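Long-range contacts in carboxynorspermidine decarboxylase (Campylobacter jejuni subsp. jejuni 81116, PDB 3N29), which probably catalyses the pyridoxal-5'-phosphate-dependent decarboxylation of carboxynorspermidine to norspermidine: residues S302-P307 with K382-N387; T345-L350 with N387-P392. All blocks are in the same frame, centred on the assembly; numbering follows the deposited sequence.

Contact 1. Residues S302-P307 with K382-N387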
ATOM      1  N   SER A 302       7.136   7.052  -3.907  1.00  9.10           N
ATOM      2  CA  SER A 302       6.452   7.408  -2.666  1.00  9.66           C
ATOM      3  C   SER A 302       5.313   6.450  -2.451  1.00  8.84           C
ATOM      4  O   SER A 302       5.220   5.880  -1.352  1.00  8.88           O
ATOM      5  CB  SER A 302       5.986   8.891  -2.730  1.00 10.28           C
ATOM      6  OG  SER A 302       5.153   9.022  -3.875  1.00 15.97           O
ATOM      7  N   GLU A 303       4.521   6.194  -3.482  1.00  9.78           N
ATOM      8  CA  GLU A 303       3.310   5.355  -3.370  1.00 11.18           C
ATOM      9  C   GLU A 303       3.607   3.885  -2.960  1.00 10.30           C
ATOM     10  O   GLU A 303       2.932   3.317  -2.103  1.00 10.49           O
ATOM     11  CB  GLU A 303       2.607   5.324  -4.702  1.00 14.11           C
ATOM     12  CG  GLU A 303       1.385   4.364  -4.723  1.00 21.24           C
ATOM     13  CD  GLU A 303       0.047   5.112  -4.580  1.00 28.96           C
ATOM     14  OE1 GLU A 303       0.055   6.379  -4.733  1.00 30.27           O
ATOM     15  OE2 GLU A 303      -0.977   4.416  -4.336  1.00 24.28           O
ATOM     16  N   ALA A 304       4.671   3.311  -3.537  1.00  7.80           N
ATOM     17  CA  ALA A 304       4.954   1.886  -3.348  1.00  7.14           C
ATOM     18  C   ALA A 304       5.911   1.644  -2.200  1.00  7.46           C
ATOM     19  O   ALA A 304       5.827   0.562  -1.549  1.00  8.00           O
ATOM     20  CB  ALA A 304       5.505   1.321  -4.664  1.00  5.71           C
ATOM     21  N   HIS A 305       6.824   2.603  -1.937  1.00  7.32           N
ATOM     22  CA  HIS A 305       7.966   2.390  -1.000  1.00  7.48           C
ATOM     23  C   HIS A 305       7.940   3.239   0.270  1.00  8.17           C
ATOM     24  O   HIS A 305       8.569   2.879   1.259  1.00  8.50           O
ATOM     25  CB  HIS A 305       9.312   2.597  -1.753  1.00  7.28           C
ATOM     26  CG  HIS A 305       9.495   1.721  -2.964  1.00  4.38           C
ATOM     27  ND1 HIS A 305      10.368   2.027  -3.967  1.00  7.02           N
ATOM     28  CD2 HIS A 305       8.856   0.598  -3.367  1.00  2.86           C
ATOM     29  CE1 HIS A 305      10.294   1.121  -4.935  1.00  5.93           C
ATOM     30  NE2 HIS A 305       9.386   0.228  -4.585  1.00  4.44           N
ATOM     31  N   MET A 306       7.183   4.376   0.271  1.00 11.22           N
ATOM     32  CA  MET A 306       6.992   5.166   1.464  1.00  9.85           C
ATOM     33  C   MET A 306       5.493   5.477   1.538  1.00 10.47           C
ATOM     34  O   MET A 306       5.122   6.651   1.541  1.00 12.65           O
ATOM     35  CB  MET A 306       7.845   6.481   1.463  1.00  8.47           C
ATOM     36  CG  MET A 306       9.452   6.285   1.463  1.00  9.04           C
ATOM     37  SD  MET A 306      10.389   7.840   1.291  1.00  4.80           S
ATOM     38  CE  MET A 306      10.435   8.055  -0.472  1.00 13.75           C
ATOM     39  N   PRO A 307       4.642   4.482   1.520  1.00 10.90           N
ATOM     40  CA  PRO A 307       3.201   4.673   1.410  1.00 12.56           C
ATOM     41  C   PRO A 307       2.602   5.653   2.417  1.00 10.77           C
ATOM     42  O   PRO A 307       1.722   6.354   2.065  1.00 11.55           O
ATOM     43  CB  PRO A 307       2.648   3.281   1.614  1.00 11.52           C
ATOM     44  CG  PRO A 307       3.732   2.471   2.008  1.00 12.97           C
ATOM     45  CD  PRO A 307       4.984   3.088   1.768  1.00 12.67           C
ATOM     46  N   LYS A 382       4.524  -2.376   4.835  1.00 10.70           N
ATOM     47  CA  LYS A 382       3.326  -2.051   4.114  1.00 11.83           C
ATOM     48  C   LYS A 382       3.606  -1.584   2.712  1.00 10.57           C
ATOM     49  O   LYS A 382       2.786  -0.851   2.099  1.00 10.42           O
ATOM     50  CB  LYS A 382       2.472  -1.039   4.868  1.00 11.80           C
ATOM     51  CG  LYS A 382       3.086   0.324   5.044  1.00 15.61           C
ATOM     52  CD  LYS A 382       2.346   1.029   6.282  1.00 21.63           C
ATOM     53  CE  LYS A 382       0.800   1.056   6.304  1.00 25.98           C
ATOM     54  NZ  LYS A 382       0.161   2.056   5.378  1.00 27.84           N
ATOM     55  N   ASN A 383       4.750  -1.981   2.183  1.00 10.34           N
ATOM     56  CA  ASN A 383       5.103  -1.609   0.825  1.00  8.63           C
ATOM     57  C   ASN A 383       4.538  -2.546  -0.241  1.00 10.64           C
ATOM     58  O   ASN A 383       3.914  -3.597   0.063  1.00  8.96           O
ATOM     59  CB  ASN A 383       6.567  -1.286   0.657  1.00  9.48           C
ATOM     60  CG  ASN A 383       7.504  -2.515   0.676  1.00 11.78           C
ATOM     61  OD1 ASN A 383       7.058  -3.647   0.642  1.00 10.02           O
ATOM     62  ND2 ASN A 383       8.841  -2.242   0.738  1.00 11.48           N
ATOM     63  N   THR A 384       4.701  -2.142  -1.494  1.00 10.19           N
ATOM     64  CA  THR A 384       4.012  -2.836  -2.574  1.00 12.20           C
ATOM     65  C   THR A 384       4.881  -2.941  -3.823  1.00 11.66           C
ATOM     66  O   THR A 384       5.873  -2.250  -3.913  1.00 11.27           O
ATOM     67  CB  THR A 384       2.643  -2.072  -2.965  1.00 12.24           C
ATOM     68  OG1 THR A 384       2.905  -0.950  -3.802  1.00 11.82           O
ATOM     69  CG2 THR A 384       1.881  -1.487  -1.616  1.00 14.56           C
ATOM     70  N   THR A 385       4.447  -3.808  -4.754  1.00 12.68           N
ATOM     71  CA  THR A 385       4.975  -3.967  -6.078  1.00 11.73           C
ATOM     72  C   THR A 385       4.032  -3.382  -7.117  1.00 13.62           C
ATOM     73  O   THR A 385       4.003  -3.842  -8.244  1.00 14.46           O
ATOM     74  CB  THR A 385       5.267  -5.478  -6.360  1.00 13.31           C
ATOM     75  OG1 THR A 385       4.084  -6.275  -6.171  1.00 12.89           O
ATOM     76  CG2 THR A 385       6.391  -5.982  -5.440  1.00 11.70           C
ATOM     77  N   PHE A 386       3.368  -2.283  -6.752  1.00 11.58           N
ATOM     78  CA  PHE A 386       2.481  -1.597  -7.655  1.00 12.58           C
ATOM     79  C   PHE A 386       3.301  -1.182  -8.866  1.00 13.35           C
ATOM     80  O   PHE A 386       4.447  -0.696  -8.732  1.00 13.22           O
ATOM     81  CB  PHE A 386       1.873  -0.389  -6.965  1.00 12.71           C
ATOM     82  CG  PHE A 386       0.944   0.431  -7.840  1.00 12.95           C
ATOM     83  CD1 PHE A 386      -0.064  -0.180  -8.579  1.00 15.69           C
ATOM     84  CD2 PHE A 386       1.065   1.790  -7.919  1.00 20.06           C
ATOM     85  CE1 PHE A 386      -0.918   0.548  -9.361  1.00 14.41           C
ATOM     86  CE2 PHE A 386       0.211   2.537  -8.719  1.00 20.12           C
ATOM     87  CZ  PHE A 386      -0.788   1.923  -9.415  1.00 16.71           C
ATOM     88  N   ASN A 387       2.696  -1.319 -10.026  1.00 12.40           N
ATOM     89  CA  ASN A 387       3.293  -0.949 -11.321  1.00 12.60           C
ATOM     90  C   ASN A 387       4.526  -1.800 -11.584  1.00 12.42           C
ATOM     91  O   ASN A 387       5.318  -1.488 -12.448  1.00 11.89           O
ATOM     92  CB  ASN A 387       3.642   0.541 -11.361  1.00 14.06           C
ATOM     93  CG  ASN A 387       3.431   1.189 -12.708  1.00 17.04           C
ATOM     94  OD1 ASN A 387       3.676   2.395 -12.814  1.00 16.82           O
ATOM     95  ND2 ASN A 387       2.980   0.400 -13.773  1.00 16.31           N
TER
HETATM   96  O   HOH W   1       1.373   1.252  -3.675  1.00 14.78           O
HETATM   97  O   HOH W   2       8.232  -2.250  -5.404  1.00  5.04           O

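Contact 2. Residues T345-L350 with N387-P392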
ATOM      1  N   THR A 345      10.926  12.988  -7.347  1.00 12.65           N
ATOM      2  CA  THR A 345       9.789  12.275  -7.811  1.00 12.71           C
ATOM      3  C   THR A 345      10.134  10.824  -8.033  1.00 13.62           C
ATOM      4  O   THR A 345      11.312  10.484  -8.131  1.00 14.30           O
ATOM      5  CB  THR A 345       9.302  12.895  -9.116  1.00 13.85           C
ATOM      6  OG1 THR A 345      10.231  12.748 -10.183  1.00 13.01           O
ATOM      7  CG2 THR A 345       9.020  14.474  -8.948  1.00 13.40           C
ATOM      8  N   GLY A 346       9.108  10.001  -8.234  1.00 14.32           N
ATOM      9  CA  GLY A 346       9.264   8.554  -8.297  1.00 13.39           C
ATOM     10  C   GLY A 346       9.188   7.967  -9.686  1.00 13.57           C
ATOM     11  O   GLY A 346       8.910   8.629 -10.646  1.00 11.90           O
ATOM     12  N   ASN A 347       9.320   6.657  -9.720  1.00 14.16           N
ATOM     13  CA  ASN A 347       9.417   5.849 -10.946  1.00 15.18           C
ATOM     14  C   ASN A 347       8.141   5.065 -11.334  1.00 14.66           C
ATOM     15  O   ASN A 347       8.155   4.319 -12.337  1.00 15.48           O
ATOM     16  CB  ASN A 347      10.626   4.917 -10.955  1.00 15.08           C
ATOM     17  CG  ASN A 347      10.621   3.904  -9.864  1.00 18.11           C
ATOM     18  OD1 ASN A 347       9.797   3.970  -8.909  1.00 15.88           O
ATOM     19  ND2 ASN A 347      11.575   2.968  -9.936  1.00 16.18           N
ATOM     20  N   THR A 348       7.057   5.237 -10.579  1.00 15.46           N
ATOM     21  CA  THR A 348       5.801   4.708 -11.023  1.00 15.55           C
ATOM     22  C   THR A 348       5.296   5.613 -12.120  1.00 14.97           C
ATOM     23  O   THR A 348       5.795   6.753 -12.321  1.00 13.29           O
ATOM     24  CB  THR A 348       4.756   4.569  -9.930  1.00 17.91           C
ATOM     25  OG1 THR A 348       4.318   5.861  -9.535  1.00 15.70           O
ATOM     26  CG2 THR A 348       5.358   3.795  -8.735  1.00 20.44           C
ATOM     27  N   CYS A 349       4.353   5.090 -12.884  1.00 14.78           N
ATOM     28  CA  CYS A 349       3.677   5.910 -13.901  1.00 15.90           C
ATOM     29  C   CYS A 349       2.608   6.889 -13.359  1.00 16.96           C
ATOM     30  O   CYS A 349       1.979   7.546 -14.148  1.00 19.17           O
ATOM     31  CB  CYS A 349       3.142   4.982 -15.034  1.00 16.18           C
ATOM     32  SG  CYS A 349       4.512   4.056 -15.824  1.00 18.50           S
ATOM     33  N   LEU A 350       2.447   7.086 -12.055  1.00 17.13           N
ATOM     34  CA  LEU A 350       1.377   7.960 -11.525  1.00 18.37           C
ATOM     35  C   LEU A 350       1.847   9.387 -11.546  1.00 18.91           C
ATOM     36  O   LEU A 350       2.958   9.662 -11.203  1.00 17.68           O
ATOM     37  CB  LEU A 350       1.058   7.661 -10.032  1.00 19.27           C
ATOM     38  CG  LEU A 350       0.575   6.253  -9.718  1.00 23.05           C
ATOM     39  CD1 LEU A 350       0.449   6.046  -8.147  1.00 27.90           C
ATOM     40  CD2 LEU A 350      -0.723   6.039 -10.443  1.00 22.52           C
ATOM     41  N   ASN A 387       2.696  -1.319 -10.026  1.00 12.40           N
ATOM     42  CA  ASN A 387       3.293  -0.949 -11.321  1.00 12.60           C
ATOM     43  C   ASN A 387       4.526  -1.800 -11.584  1.00 12.42           C
ATOM     44  O   ASN A 387       5.318  -1.488 -12.448  1.00 11.89           O
ATOM     45  CB  ASN A 387       3.642   0.541 -11.361  1.00 14.06           C
ATOM     46  CG  ASN A 387       3.431   1.189 -12.708  1.00 17.04           C
ATOM     47  OD1 ASN A 387       3.676   2.395 -12.814  1.00 16.82           O
ATOM     48  ND2 ASN A 387       2.980   0.400 -13.773  1.00 16.31           N
ATOM     49  N   GLY A 388       4.680  -2.931 -10.885  1.00 10.74           N
ATOM     50  CA  GLY A 388       5.840  -3.721 -11.102  1.00 11.35           C
ATOM     51  C   GLY A 388       7.153  -3.018 -10.768  1.00 12.33           C
ATOM     52  O   GLY A 388       8.200  -3.414 -11.281  1.00 11.94           O
ATOM     53  N   ILE A 389       7.129  -2.002  -9.891  1.00 12.19           N
ATOM     54  CA  ILE A 389       8.362  -1.327  -9.516  1.00 13.33           C
ATOM     55  C   ILE A 389       9.199  -2.294  -8.714  1.00 12.31           C
ATOM     56  O   ILE A 389       8.697  -2.921  -7.807  1.00 10.98           O
ATOM     57  CB  ILE A 389       8.095  -0.030  -8.734  1.00 13.17           C
ATOM     58  CG1 ILE A 389       7.273   0.890  -9.632  1.00 17.25           C
ATOM     59  CG2 ILE A 389       9.387   0.745  -8.438  1.00 16.25           C
ATOM     60  CD1 ILE A 389       7.791   0.962 -11.090  1.00 18.23           C
ATOM     61  N   ARG A 390      10.484  -2.321  -9.020  1.00 12.28           N
ATOM     62  CA  ARG A 390      11.427  -3.112  -8.285  1.00 12.88           C
ATOM     63  C   ARG A 390      11.464  -2.685  -6.833  1.00 12.70           C
ATOM     64  O   ARG A 390      11.674  -1.545  -6.525  1.00  9.37           O
ATOM     65  CB  ARG A 390      12.836  -2.973  -8.911  1.00 13.69           C
ATOM     66  CG  ARG A 390      13.916  -3.903  -8.314  1.00 20.63           C
ATOM     67  CD  ARG A 390      15.262  -3.945  -9.215  1.00 27.89           C
ATOM     68  NE  ARG A 390      15.167  -3.331 -10.572  1.00 32.39           N
ATOM     69  CZ  ARG A 390      16.223  -3.149 -11.406  1.00 36.10           C
ATOM     70  NH1 ARG A 390      17.419  -3.582 -11.044  1.00 36.69           N
ATOM     71  NH2 ARG A 390      16.099  -2.555 -12.607  1.00 31.27           N
ATOM     72  N   LEU A 391      11.264  -3.626  -5.957  1.00 11.48           N
ATOM     73  CA  LEU A 391      11.282  -3.369  -4.506  1.00 11.83           C
ATOM     74  C   LEU A 391      12.668  -2.941  -4.027  1.00 11.17           C
ATOM     75  O   LEU A 391      13.694  -3.448  -4.530  1.00 10.37           O
ATOM     76  CB  LEU A 391      10.956  -4.690  -3.788  1.00 12.20           C
ATOM     77  CG  LEU A 391       9.507  -5.080  -3.811  1.00 12.29           C
ATOM     78  CD1 LEU A 391       9.308  -6.604  -3.506  1.00 10.13           C
ATOM     79  CD2 LEU A 391       8.726  -4.224  -2.795  1.00 10.33           C
ATOM     80  N   PRO A 392      12.719  -2.096  -2.997  1.00 11.35           N
ATOM     81  CA  PRO A 392      14.044  -1.820  -2.383  1.00 10.57           C
ATOM     82  C   PRO A 392      14.486  -3.056  -1.649  1.00 10.94           C
ATOM     83  O   PRO A 392      13.658  -3.657  -0.974  1.00 10.48           O
ATOM     84  CB  PRO A 392      13.757  -0.657  -1.410  1.00 11.12           C
ATOM     85  CG  PRO A 392      12.425  -0.054  -1.988  1.00 11.67           C
ATOM     86  CD  PRO A 392      11.668  -1.296  -2.361  1.00  8.99           C
TER

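Contact 1. Residues S302-P307 with K382-N387
Ala304, in the short helix 302-305, meets Thr384 in a buried contact between that helix and the loop joining strands 369-372 and 393-397. One direct hydrogen bond crosses: Thr384 N donates to Ala304 O, 2.9 Å away. Thr384 OG1, placed between its backbone N and carbonyl carbon (chi1 80°), lies against Ala304 CB at 3.6 Å while accepting from Phe386 N in an ST turn. Thr384 OG1 also lies 2.7 Å from a water, which donates weakly to Glu303 O. A second water, in the plane of the His305 ring at its edge, sits 2.9 Å from His305 NE2 and donates to Thr384 O; ND1 of that ring pairs with Thr300. Before Thr384 in the loop, Pro307 CG packs on Lys382 CG at 3.8 Å. Beyond it, Glu303 CG comes obliquely to Phe386 CD2 at 4.1 Å.

The charged ends of Glu303 and Lys382 each form a salt bridge with their counterpart, Lys382 or Glu303, of the second subunit, and Lys382 NZ also pairs with Asp308. Lys382 touches bound norspermidine, probably the reaction product, so the arrangement belongs to the polyamine-binding side of an active site built at the dimer interface, as in this family of beta/alpha-barrel decarboxylases.

Contact 2. Residues T345-L350 with N387-P392
Asn387 and Cys349 supply the polar part of this contact between two loops. The backbone N of Cys349 donates to Asn387 OD1 over 2.8 Å, with an N-H...O angle of 172°, and the donor comes nearly end-on to the side-chain carbonyl (C=O...N angle 176°). Cys349 CB and SG both lie beside that oxygen, SG 3.5 Å from Asn387 OD1. On the nitrogen of that amide, Asn387 ND2 pairs with Glu102 of the second subunit, so the group is gripped through both its polar atoms and its rotation is fixed. Thr348 OG1 is hydrogen-bonded to Asp353 of its own chain and accepts a long, weak bond from Leu350 N.

The apolar part centres on Ile389. Ile389 CG1 meets Thr348 CG2 at 3.6 Å, the two side chains crossing at about a right angle. With Thr348 OG1 between the backbone N and carbonyl carbon (chi1 70°), the methyl stays beside the backbone N and faces the isoleucine. Ile389 CD1 rests 3.6 Å from Asn347 O, while Ile389 CG2 packs against the side chain of Asn347, 3.7 Å from Asn347 CG.

Cys349 also touches pyridoxal-5'-phosphate and packs on Tyr117 of the second subunit, and Asn387 packs on Lys77 of that subunit, which places this contact against a cofactor site at the subunit interface. It joins the loop between antiparallel strands 340-345 and 354-360 to the loop leading into strand 393-397, with helix 302-305 alongside: Leu350 touches Glu303, and Ile389 touches His305.

In the fold
Contacts 1 and 2 are both buried, lie with centres about 8 Å apart, and share Asn387, so one long loop before strand 393-397 serves both: residues 382-387 lie against helix 302-305, whereas residues 387-392 lie against the loop after strand 340-345. Their segments alternate along the chain, and the helix touches both halves of the long loop. Contact 1 is the more extensive and the wetter, with two bridging waters beside its direct backbone bond; contact 2 is smaller, combining a side-chain amide bond with aliphatic packing. Both reach the second subunit, but contact 1 borders norspermidine through Lys382, whereas contact 2 borders the cofactor through Cys349.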